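Local coordinates for F-actin-capping protein subunit alpha (Plasmodium berghei, PDB 7A0H), which probably caps the fast-growing barbed ends of actin filaments as an asymmetric homodimer, blocking subunit exchange there without severing the filament, at residues His82-Ile87 against Lys115-Cys120; Lys125-Ile130 against Val253-Glu258. One frame throughout, in Å; residues are numbered along the deposited sequence.

Contact 1. Residues His82-Ile87 against Lys115-Cys120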
ATOM      1  N   HIS A  82     -19.903  25.666  -3.796  1.00 43.90           N
ATOM      2  CA  HIS A  82     -20.426  25.429  -2.461  1.00 61.63           C
ATOM      3  C   HIS A  82     -21.955  25.691  -2.494  1.00 49.13           C
ATOM      4  O   HIS A  82     -22.365  26.844  -2.562  1.00 48.73           O
ATOM      5  CB  HIS A  82     -19.740  26.356  -1.469  1.00 53.60           C
ATOM      6  CG  HIS A  82     -20.078  26.063  -0.041  1.00 65.77           C
ATOM      7  ND1 HIS A  82     -21.279  26.421   0.522  1.00 56.52           N
ATOM      8  CD2 HIS A  82     -19.317  25.551   0.958  1.00 60.51           C
ATOM      9  CE1 HIS A  82     -21.233  26.170   1.822  1.00 55.12           C
ATOM     10  NE2 HIS A  82     -20.068  25.619   2.107  1.00 67.46           N
ATOM     11  N   PRO A  83     -22.804  24.667  -2.490  1.00 56.06           N
ATOM     12  CA  PRO A  83     -24.238  24.893  -2.779  1.00 52.47           C
ATOM     13  C   PRO A  83     -25.005  25.663  -1.700  1.00 52.09           C
ATOM     14  O   PRO A  83     -25.964  26.383  -2.008  1.00 58.01           O
ATOM     15  CB  PRO A  83     -24.786  23.480  -2.995  1.00 45.78           C
ATOM     16  CG  PRO A  83     -23.773  22.568  -2.479  1.00 50.67           C
ATOM     17  CD  PRO A  83     -22.431  23.252  -2.695  1.00 50.40           C
ATOM     18  N   ASN A  84     -24.597  25.592  -0.458  1.00 48.95           N
ATOM     19  CA  ASN A  84     -25.289  26.438   0.493  1.00 42.94           C
ATOM     20  C   ASN A  84     -24.895  27.879   0.440  1.00 47.29           C
ATOM     21  O   ASN A  84     -25.759  28.743   0.592  1.00 59.10           O
ATOM     22  CB  ASN A  84     -25.149  25.896   1.899  1.00 50.91           C
ATOM     23  CG  ASN A  84     -25.994  24.647   2.084  1.00 47.68           C
ATOM     24  OD1 ASN A  84     -26.797  24.269   1.182  1.00 46.78           O
ATOM     25  ND2 ASN A  84     -25.734  23.929   3.145  1.00 50.44           N
ATOM     26  N   LEU A  85     -23.586  28.195   0.312  1.00 61.47           N
ATOM     27  CA  LEU A  85     -23.211  29.601   0.216  1.00 61.32           C
ATOM     28  C   LEU A  85     -23.470  30.210  -1.156  1.00 58.70           C
ATOM     29  O   LEU A  85     -23.458  31.446  -1.268  1.00 58.83           O
ATOM     30  CB  LEU A  85     -21.720  29.811   0.596  1.00 70.52           C
ATOM     31  CG  LEU A  85     -21.434  29.414   2.042  1.00 72.35           C
ATOM     32  CD1 LEU A  85     -20.001  29.247   2.356  1.00 81.39           C
ATOM     33  CD2 LEU A  85     -22.002  30.469   2.943  1.00 67.54           C
ATOM     34  N   LYS A  86     -23.659  29.397  -2.200  1.00 52.24           N
ATOM     35  CA  LYS A  86     -23.886  29.942  -3.532  1.00 60.46           C
ATOM     36  C   LYS A  86     -22.655  30.715  -3.993  1.00 52.32           C
ATOM     37  O   LYS A  86     -22.686  31.914  -4.274  1.00 53.47           O
ATOM     38  CB  LYS A  86     -25.136  30.822  -3.524  1.00 57.98           C
ATOM     39  CG  LYS A  86     -26.463  30.048  -3.204  1.00 62.20           C
ATOM     40  CD  LYS A  86     -26.665  28.922  -4.253  1.00 66.75           C
ATOM     41  CE  LYS A  86     -28.070  28.281  -4.217  1.00 93.09           C
ATOM     42  NZ  LYS A  86     -28.329  27.422  -3.024  1.00 60.48           N
ATOM     43  N   ILE A  87     -21.569  29.979  -4.099  1.00 61.49           N
ATOM     44  CA  ILE A  87     -20.226  30.506  -4.314  1.00 65.16           C
ATOM     45  C   ILE A  87     -19.517  29.471  -5.166  1.00 56.38           C
ATOM     46  O   ILE A  87     -19.693  28.264  -4.932  1.00 53.50           O
ATOM     47  CB  ILE A  87     -19.527  30.715  -2.963  1.00 63.83           C
ATOM     48  CG1 ILE A  87     -19.630  32.166  -2.551  1.00 56.03           C
ATOM     49  CG2 ILE A  87     -18.131  30.118  -2.980  1.00 69.35           C
ATOM     50  CD1 ILE A  87     -19.208  32.330  -1.093  1.00 89.71           C
ATOM     51  N   LYS A 115     -35.616  23.416  -3.606  1.00 51.87           N
ATOM     52  CA  LYS A 115     -36.341  23.108  -2.377  1.00 54.28           C
ATOM     53  C   LYS A 115     -36.065  21.672  -1.951  1.00 50.26           C
ATOM     54  O   LYS A 115     -35.804  21.393  -0.773  1.00 42.42           O
ATOM     55  CB  LYS A 115     -37.837  23.324  -2.620  1.00 61.10           C
ATOM     56  CG  LYS A 115     -38.338  24.765  -2.607  1.00 77.16           C
ATOM     57  CD  LYS A 115     -39.892  24.793  -2.749  1.00 87.73           C
ATOM     58  CE  LYS A 115     -40.458  26.216  -2.867  1.00111.35           C
ATOM     59  NZ  LYS A 115     -41.572  26.328  -3.891  1.00121.99           N
ATOM     60  N   TYR A 116     -35.965  20.763  -2.914  1.00 39.80           N
ATOM     61  CA  TYR A 116     -35.512  19.418  -2.583  1.00 46.64           C
ATOM     62  C   TYR A 116     -34.123  19.438  -1.963  1.00 47.41           C
ATOM     63  O   TYR A 116     -33.890  18.778  -0.939  1.00 45.62           O
ATOM     64  CB  TYR A 116     -35.534  18.602  -3.860  1.00 43.33           C
ATOM     65  CG  TYR A 116     -36.880  18.002  -4.223  1.00 45.96           C
ATOM     66  CD1 TYR A 116     -37.303  16.793  -3.688  1.00 60.18           C
ATOM     67  CD2 TYR A 116     -37.735  18.651  -5.076  1.00 49.75           C
ATOM     68  CE1 TYR A 116     -38.530  16.209  -4.040  1.00 48.60           C
ATOM     69  CE2 TYR A 116     -38.941  18.096  -5.430  1.00 56.68           C
ATOM     70  CZ  TYR A 116     -39.335  16.878  -4.887  1.00 52.44           C
ATOM     71  OH  TYR A 116     -40.506  16.324  -5.220  1.00 52.25           O
ATOM     72  N   ARG A 117     -33.189  20.217  -2.571  1.00 54.57           N
ATOM     73  CA  ARG A 117     -31.794  20.269  -2.113  1.00 47.38           C
ATOM     74  C   ARG A 117     -31.727  20.835  -0.708  1.00 40.37           C
ATOM     75  O   ARG A 117     -30.973  20.335   0.157  1.00 36.73           O
ATOM     76  CB  ARG A 117     -30.935  21.127  -3.093  1.00 48.98           C
ATOM     77  CG  ARG A 117     -29.344  20.987  -2.860  1.00 46.72           C
ATOM     78  CD  ARG A 117     -28.511  22.189  -3.411  1.00 42.63           C
ATOM     79  NE  ARG A 117     -28.804  23.361  -2.607  1.00 43.89           N
ATOM     80  CZ  ARG A 117     -28.352  23.582  -1.377  1.00 42.54           C
ATOM     81  NH1 ARG A 117     -27.511  22.742  -0.779  1.00 40.46           N
ATOM     82  NH2 ARG A 117     -28.741  24.689  -0.772  1.00 48.00           N
ATOM     83  N   VAL A 118     -32.465  21.914  -0.480  1.00 39.75           N
ATOM     84  CA  VAL A 118     -32.423  22.536   0.843  1.00 38.66           C
ATOM     85  C   VAL A 118     -32.902  21.518   1.882  1.00 49.72           C
ATOM     86  O   VAL A 118     -32.233  21.310   2.912  1.00 47.53           O
ATOM     87  CB  VAL A 118     -33.243  23.819   0.877  1.00 43.23           C
ATOM     88  CG1 VAL A 118     -33.435  24.282   2.275  1.00 42.57           C
ATOM     89  CG2 VAL A 118     -32.502  25.020   0.042  1.00 39.11           C
ATOM     90  N   ALA A 119     -34.055  20.855   1.604  1.00 52.07           N
ATOM     91  CA  ALA A 119     -34.607  19.884   2.545  1.00 43.84           C
ATOM     92  C   ALA A 119     -33.639  18.717   2.742  1.00 49.22           C
ATOM     93  O   ALA A 119     -33.393  18.252   3.870  1.00 40.32           O
ATOM     94  CB  ALA A 119     -35.953  19.332   2.026  1.00 38.72           C
ATOM     95  N   CYS A 120     -33.122  18.174   1.649  1.00 44.36           N
ATOM     96  CA  CYS A 120     -32.155  17.113   1.848  1.00 43.05           C
ATOM     97  C   CYS A 120     -30.929  17.600   2.608  1.00 39.52           C
ATOM     98  O   CYS A 120     -30.382  16.851   3.419  1.00 41.26           O
ATOM     99  CB  CYS A 120     -31.729  16.532   0.558  1.00 40.23           C
ATOM    100  SG  CYS A 120     -32.960  15.521  -0.329  1.00 49.45           S
TER
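The amide oxygen OD1 of N84 is gripped by both terminal nitrogens of R117, NH1 at 2.6 Å and NH2 at 2.8 Å. The fork closes end-on: OD1 lies near the guanidinium plane, at the edge between the two nitrogens, and both hydrogen bonds are bent, 140° at NH1 and 131° at NH2, because one oxygen serves both. The amide plane is turned 61° from that of the guanidinium. R117 reaches the loop from helix 112-131 with CG anti to its backbone N and a bend at chi3 that swings the planar end across P83. There CB of P83 packs against R117 NH1 at 3.6 Å, while the P83 carbonyl oxygen sits over one guanidinium face, 3.5 Å from NH2 but badly angled for a bond. That oxygen instead accepts from K86 NZ at 2.8 Å, almost in line with the C=O bond. K86 reaches it through a chain bent at chi2 and chi4, which brings NZ to 3.6 Å from R117 NH2. Both cations have salt bridges to E114, one turn earlier on the helix, whose OE2 takes the lysine and OE1 the arginine NE. The loop joins strands 79-82 and 87-92 and closes in a G1 beta bulge, K86 and I87 paired against the single residue H82. R117 NH1 also donates to the V162 carbonyl of strand 154-167, so the guanidinium is held by loop, helix and central sheet together; the shared E114 carboxylate probably offsets the closeness of the two positive charges and keeps both side chains charged.

Contact 2. Residues Lys125-Ile130 against Val253-Glu258; sequences KEYVDI and VIRECE
The ring of Y127 points its hydroxyl edge at helix 243-266, with E258 OE1 and a water both near the ring plane at that edge. CB of R255 comes obliquely to CE1 at 3.6 Å, and CG2 of I254 approaches CE2, also obliquely, at 4.0 Å. With CG anti to the backbone N (chi1 164°), Y127 extends straight from its own helix into this site. Its OH donates to E258 OE1 at 2.7 Å, meeting the carboxylate from well above its plane, which is turned 55° from the ring. The water donates to the same OH at 2.9 Å and to the R255 carbonyl oxygen at 2.8 Å, giving the phenol a second link to the helix. E258 is buried, and its carboxylate has further partners, Y132 OH at OE1 and S194 OG at OE2, which would be expected to stabilise its negative charge, while L286 of the second subunit packs on both Y127 and E258. The guanidinium of R255 leads away from the ring to a bond with Y131. The two segments run in roughly the same direction, crossing at -38° with their axes 11.5 Å apart, a spacing bridged by the tyrosine. This is the pairing of helices 112-131 and 243-266 lying side by side across the antiparallel beta-sheet, as in the capping protein fold.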
ATOM      1  N   LYS A 125     -27.611  17.348   7.509  1.00 38.82           N
ATOM      2  CA  LYS A 125     -26.933  17.919   8.661  1.00 43.40           C
ATOM      3  C   LYS A 125     -27.498  17.411   9.980  1.00 51.29           C
ATOM      4  O   LYS A 125     -26.735  17.144  10.927  1.00 54.08           O
ATOM      5  CB  LYS A 125     -26.976  19.455   8.583  1.00 44.33           C
ATOM      6  CG  LYS A 125     -25.935  19.908   7.392  1.00 42.07           C
ATOM      7  CD  LYS A 125     -25.674  21.354   7.261  1.00 69.14           C
ATOM      8  CE  LYS A 125     -24.857  21.612   5.988  1.00 70.08           C
ATOM      9  NZ  LYS A 125     -23.447  21.094   6.049  1.00 55.39           N
ATOM     10  N   GLU A 126     -28.825  17.265  10.085  1.00 49.01           N
ATOM     11  CA  GLU A 126     -29.382  16.810  11.361  1.00 40.41           C
ATOM     12  C   GLU A 126     -28.886  15.412  11.655  1.00 35.25           C
ATOM     13  O   GLU A 126     -28.510  15.068  12.797  1.00 37.24           O
ATOM     14  CB  GLU A 126     -30.923  16.886  11.319  1.00 48.22           C
ATOM     15  CG  GLU A 126     -31.666  16.247  12.499  1.00 66.90           C
ATOM     16  CD  GLU A 126     -33.230  16.285  12.370  1.00 75.49           C
ATOM     17  OE1 GLU A 126     -33.803  15.717  11.384  1.00 55.36           O
ATOM     18  OE2 GLU A 126     -33.861  16.894  13.272  1.00 79.27           O
ATOM     19  N   TYR A 127     -28.819  14.604  10.604  1.00 34.29           N
ATOM     20  CA  TYR A 127     -28.441  13.227  10.743  1.00 42.40           C
ATOM     21  C   TYR A 127     -27.037  13.131  11.330  1.00 47.82           C
ATOM     22  O   TYR A 127     -26.786  12.368  12.284  1.00 50.00           O
ATOM     23  CB  TYR A 127     -28.539  12.602   9.361  1.00 33.82           C
ATOM     24  CG  TYR A 127     -27.800  11.276   9.275  1.00 45.15           C
ATOM     25  CD1 TYR A 127     -28.270  10.205   9.936  1.00 40.41           C
ATOM     26  CD2 TYR A 127     -26.571  11.115   8.514  1.00 47.34           C
ATOM     27  CE1 TYR A 127     -27.661   8.960   9.872  1.00 39.46           C
ATOM     28  CE2 TYR A 127     -25.967   9.909   8.410  1.00 35.64           C
ATOM     29  CZ  TYR A 127     -26.493   8.806   9.155  1.00 41.48           C
ATOM     30  OH  TYR A 127     -25.837   7.604   9.165  1.00 40.44           O
ATOM     31  N   VAL A 128     -26.101  13.900  10.770  1.00 43.09           N
ATOM     32  CA  VAL A 128     -24.728  13.902  11.278  1.00 39.96           C
ATOM     33  C   VAL A 128     -24.719  14.382  12.715  1.00 37.14           C
ATOM     34  O   VAL A 128     -24.035  13.837  13.583  1.00 51.41           O
ATOM     35  CB  VAL A 128     -23.856  14.822  10.371  1.00 46.78           C
ATOM     36  CG1 VAL A 128     -22.522  15.104  11.020  1.00 44.11           C
ATOM     37  CG2 VAL A 128     -23.740  14.191   9.011  1.00 40.80           C
ATOM     38  N   ASP A 129     -25.463  15.420  12.978  1.00 44.28           N
ATOM     39  CA  ASP A 129     -25.532  15.958  14.324  1.00 52.04           C
ATOM     40  C   ASP A 129     -26.025  14.917  15.307  1.00 51.72           C
ATOM     41  O   ASP A 129     -25.540  14.817  16.456  1.00 59.30           O
ATOM     42  CB  ASP A 129     -26.515  17.150  14.282  1.00 52.64           C
ATOM     43  CG  ASP A 129     -26.687  17.810  15.607  1.00 55.50           C
ATOM     44  OD1 ASP A 129     -25.671  18.046  16.292  1.00 72.39           O
ATOM     45  OD2 ASP A 129     -27.841  18.151  15.946  1.00 89.83           O
ATOM     46  N   ILE A 130     -27.030  14.149  14.906  1.00 43.98           N
ATOM     47  CA  ILE A 130     -27.585  13.222  15.885  1.00 53.70           C
ATOM     48  C   ILE A 130     -26.692  11.994  16.074  1.00 45.27           C
ATOM     49  O   ILE A 130     -26.577  11.481  17.178  1.00 47.46           O
ATOM     50  CB  ILE A 130     -29.002  12.815  15.462  1.00 46.35           C
ATOM     51  CG1 ILE A 130     -29.927  14.031  15.569  1.00 52.62           C
ATOM     52  CG2 ILE A 130     -29.554  11.718  16.362  1.00 50.09           C
ATOM     53  CD1 ILE A 130     -31.348  13.804  14.957  1.00 43.52           C
ATOM     54  N   VAL A 253     -32.627   5.645   4.746  1.00 40.06           N
ATOM     55  CA  VAL A 253     -31.828   4.624   4.056  1.00 40.82           C
ATOM     56  C   VAL A 253     -30.318   4.827   4.264  1.00 41.00           C
ATOM     57  O   VAL A 253     -29.549   3.868   4.394  1.00 43.15           O
ATOM     58  CB  VAL A 253     -32.137   4.694   2.559  1.00 38.66           C
ATOM     59  CG1 VAL A 253     -31.213   3.726   1.837  1.00 42.60           C
ATOM     60  CG2 VAL A 253     -33.577   4.353   2.250  1.00 50.57           C
ATOM     61  N   ILE A 254     -29.852   6.059   4.184  1.00 43.14           N
ATOM     62  CA  ILE A 254     -28.462   6.356   4.504  1.00 41.77           C
ATOM     63  C   ILE A 254     -28.156   5.946   5.935  1.00 42.76           C
ATOM     64  O   ILE A 254     -27.104   5.333   6.207  1.00 40.38           O
ATOM     65  CB  ILE A 254     -28.165   7.856   4.256  1.00 42.42           C
ATOM     66  CG1 ILE A 254     -28.091   8.137   2.748  1.00 36.46           C
ATOM     67  CG2 ILE A 254     -26.872   8.266   4.887  1.00 42.82           C
ATOM     68  CD1 ILE A 254     -28.279   9.603   2.454  1.00 34.81           C
ATOM     69  N   ARG A 255     -29.072   6.265   6.878  1.00 40.70           N
ATOM     70  CA  ARG A 255     -28.862   5.867   8.279  1.00 39.59           C
ATOM     71  C   ARG A 255     -28.641   4.352   8.391  1.00 45.33           C
ATOM     72  O   ARG A 255     -27.714   3.874   9.056  1.00 44.57           O
ATOM     73  CB  ARG A 255     -30.054   6.325   9.148  1.00 50.13           C
ATOM     74  CG  ARG A 255     -30.045   5.784  10.601  1.00 38.33           C
ATOM     75  CD  ARG A 255     -31.151   6.415  11.492  1.00 46.78           C
ATOM     76  NE  ARG A 255     -32.481   6.249  10.880  1.00 45.25           N
ATOM     77  CZ  ARG A 255     -33.516   7.015  11.147  1.00 49.04           C
ATOM     78  NH1 ARG A 255     -33.396   7.998  12.072  1.00 48.36           N
ATOM     79  NH2 ARG A 255     -34.646   6.789  10.498  1.00 46.12           N
ATOM     80  N   GLU A 256     -29.428   3.586   7.653  1.00 42.09           N
ATOM     81  CA  GLU A 256     -29.347   2.132   7.732  1.00 46.16           C
ATOM     82  C   GLU A 256     -28.123   1.596   7.014  1.00 47.31           C
ATOM     83  O   GLU A 256     -27.492   0.622   7.466  1.00 49.94           O
ATOM     84  CB  GLU A 256     -30.611   1.559   7.083  1.00 47.07           C
ATOM     85  CG  GLU A 256     -30.839   0.101   7.318  1.00 82.85           C
ATOM     86  CD  GLU A 256     -31.723  -0.554   6.242  1.00 92.82           C
ATOM     87  OE1 GLU A 256     -32.085   0.129   5.242  1.00 99.11           O
ATOM     88  OE2 GLU A 256     -31.993  -1.781   6.382  1.00108.22           O
ATOM     89  N   CYS A 257     -27.853   2.105   5.822  1.00 44.24           N
ATOM     90  CA  CYS A 257     -26.637   1.642   5.113  1.00 49.80           C
ATOM     91  C   CYS A 257     -25.359   1.944   5.905  1.00 45.58           C
ATOM     92  O   CYS A 257     -24.447   1.100   5.975  1.00 44.82           O
ATOM     93  CB  CYS A 257     -26.652   2.261   3.733  1.00 44.73           C
ATOM     94  SG  CYS A 257     -28.018   1.584   2.698  1.00 50.64           S
ATOM     95  N   GLU A 258     -25.317   3.043   6.645  1.00 45.40           N
ATOM     96  CA  GLU A 258     -24.093   3.330   7.393  1.00 43.83           C
ATOM     97  C   GLU A 258     -24.004   2.406   8.582  1.00 49.18           C
ATOM     98  O   GLU A 258     -22.919   1.936   8.946  1.00 44.47           O
ATOM     99  CB  GLU A 258     -24.052   4.810   7.773  1.00 39.00           C
ATOM    100  CG  GLU A 258     -23.839   5.779   6.436  1.00 38.60           C
ATOM    101  CD  GLU A 258     -23.375   7.185   6.761  1.00 44.46           C
ATOM    102  OE1 GLU A 258     -23.484   7.584   7.919  1.00 45.70           O
ATOM    103  OE2 GLU A 258     -22.964   7.925   5.885  1.00 43.89           O
TER
HETATM  104  O   HOH W   1     -26.453   5.450  10.976  1.00 39.06           O

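From the N terminus, the chain passes three helices and two strands, 58-62 and 66-70, before the small antiparallel sheet, whose turn at 82-87 meets 115-120 at the start of helix 112-131. Contact 1 thus closes a short loop of 27 residues containing the rest of that sheet. Further along the same helix, contact 2 opens at 125-130 and closes only after all five long strands of the central sheet, when helix 243-266 returns alongside. The two loops follow in series, neither nested nor crossed. Helix 112-131 is their common element, and N84 ND2 packs 3.8 Å from K125 CE where they touch. Together they join the small sheet, the central sheet and both long helices.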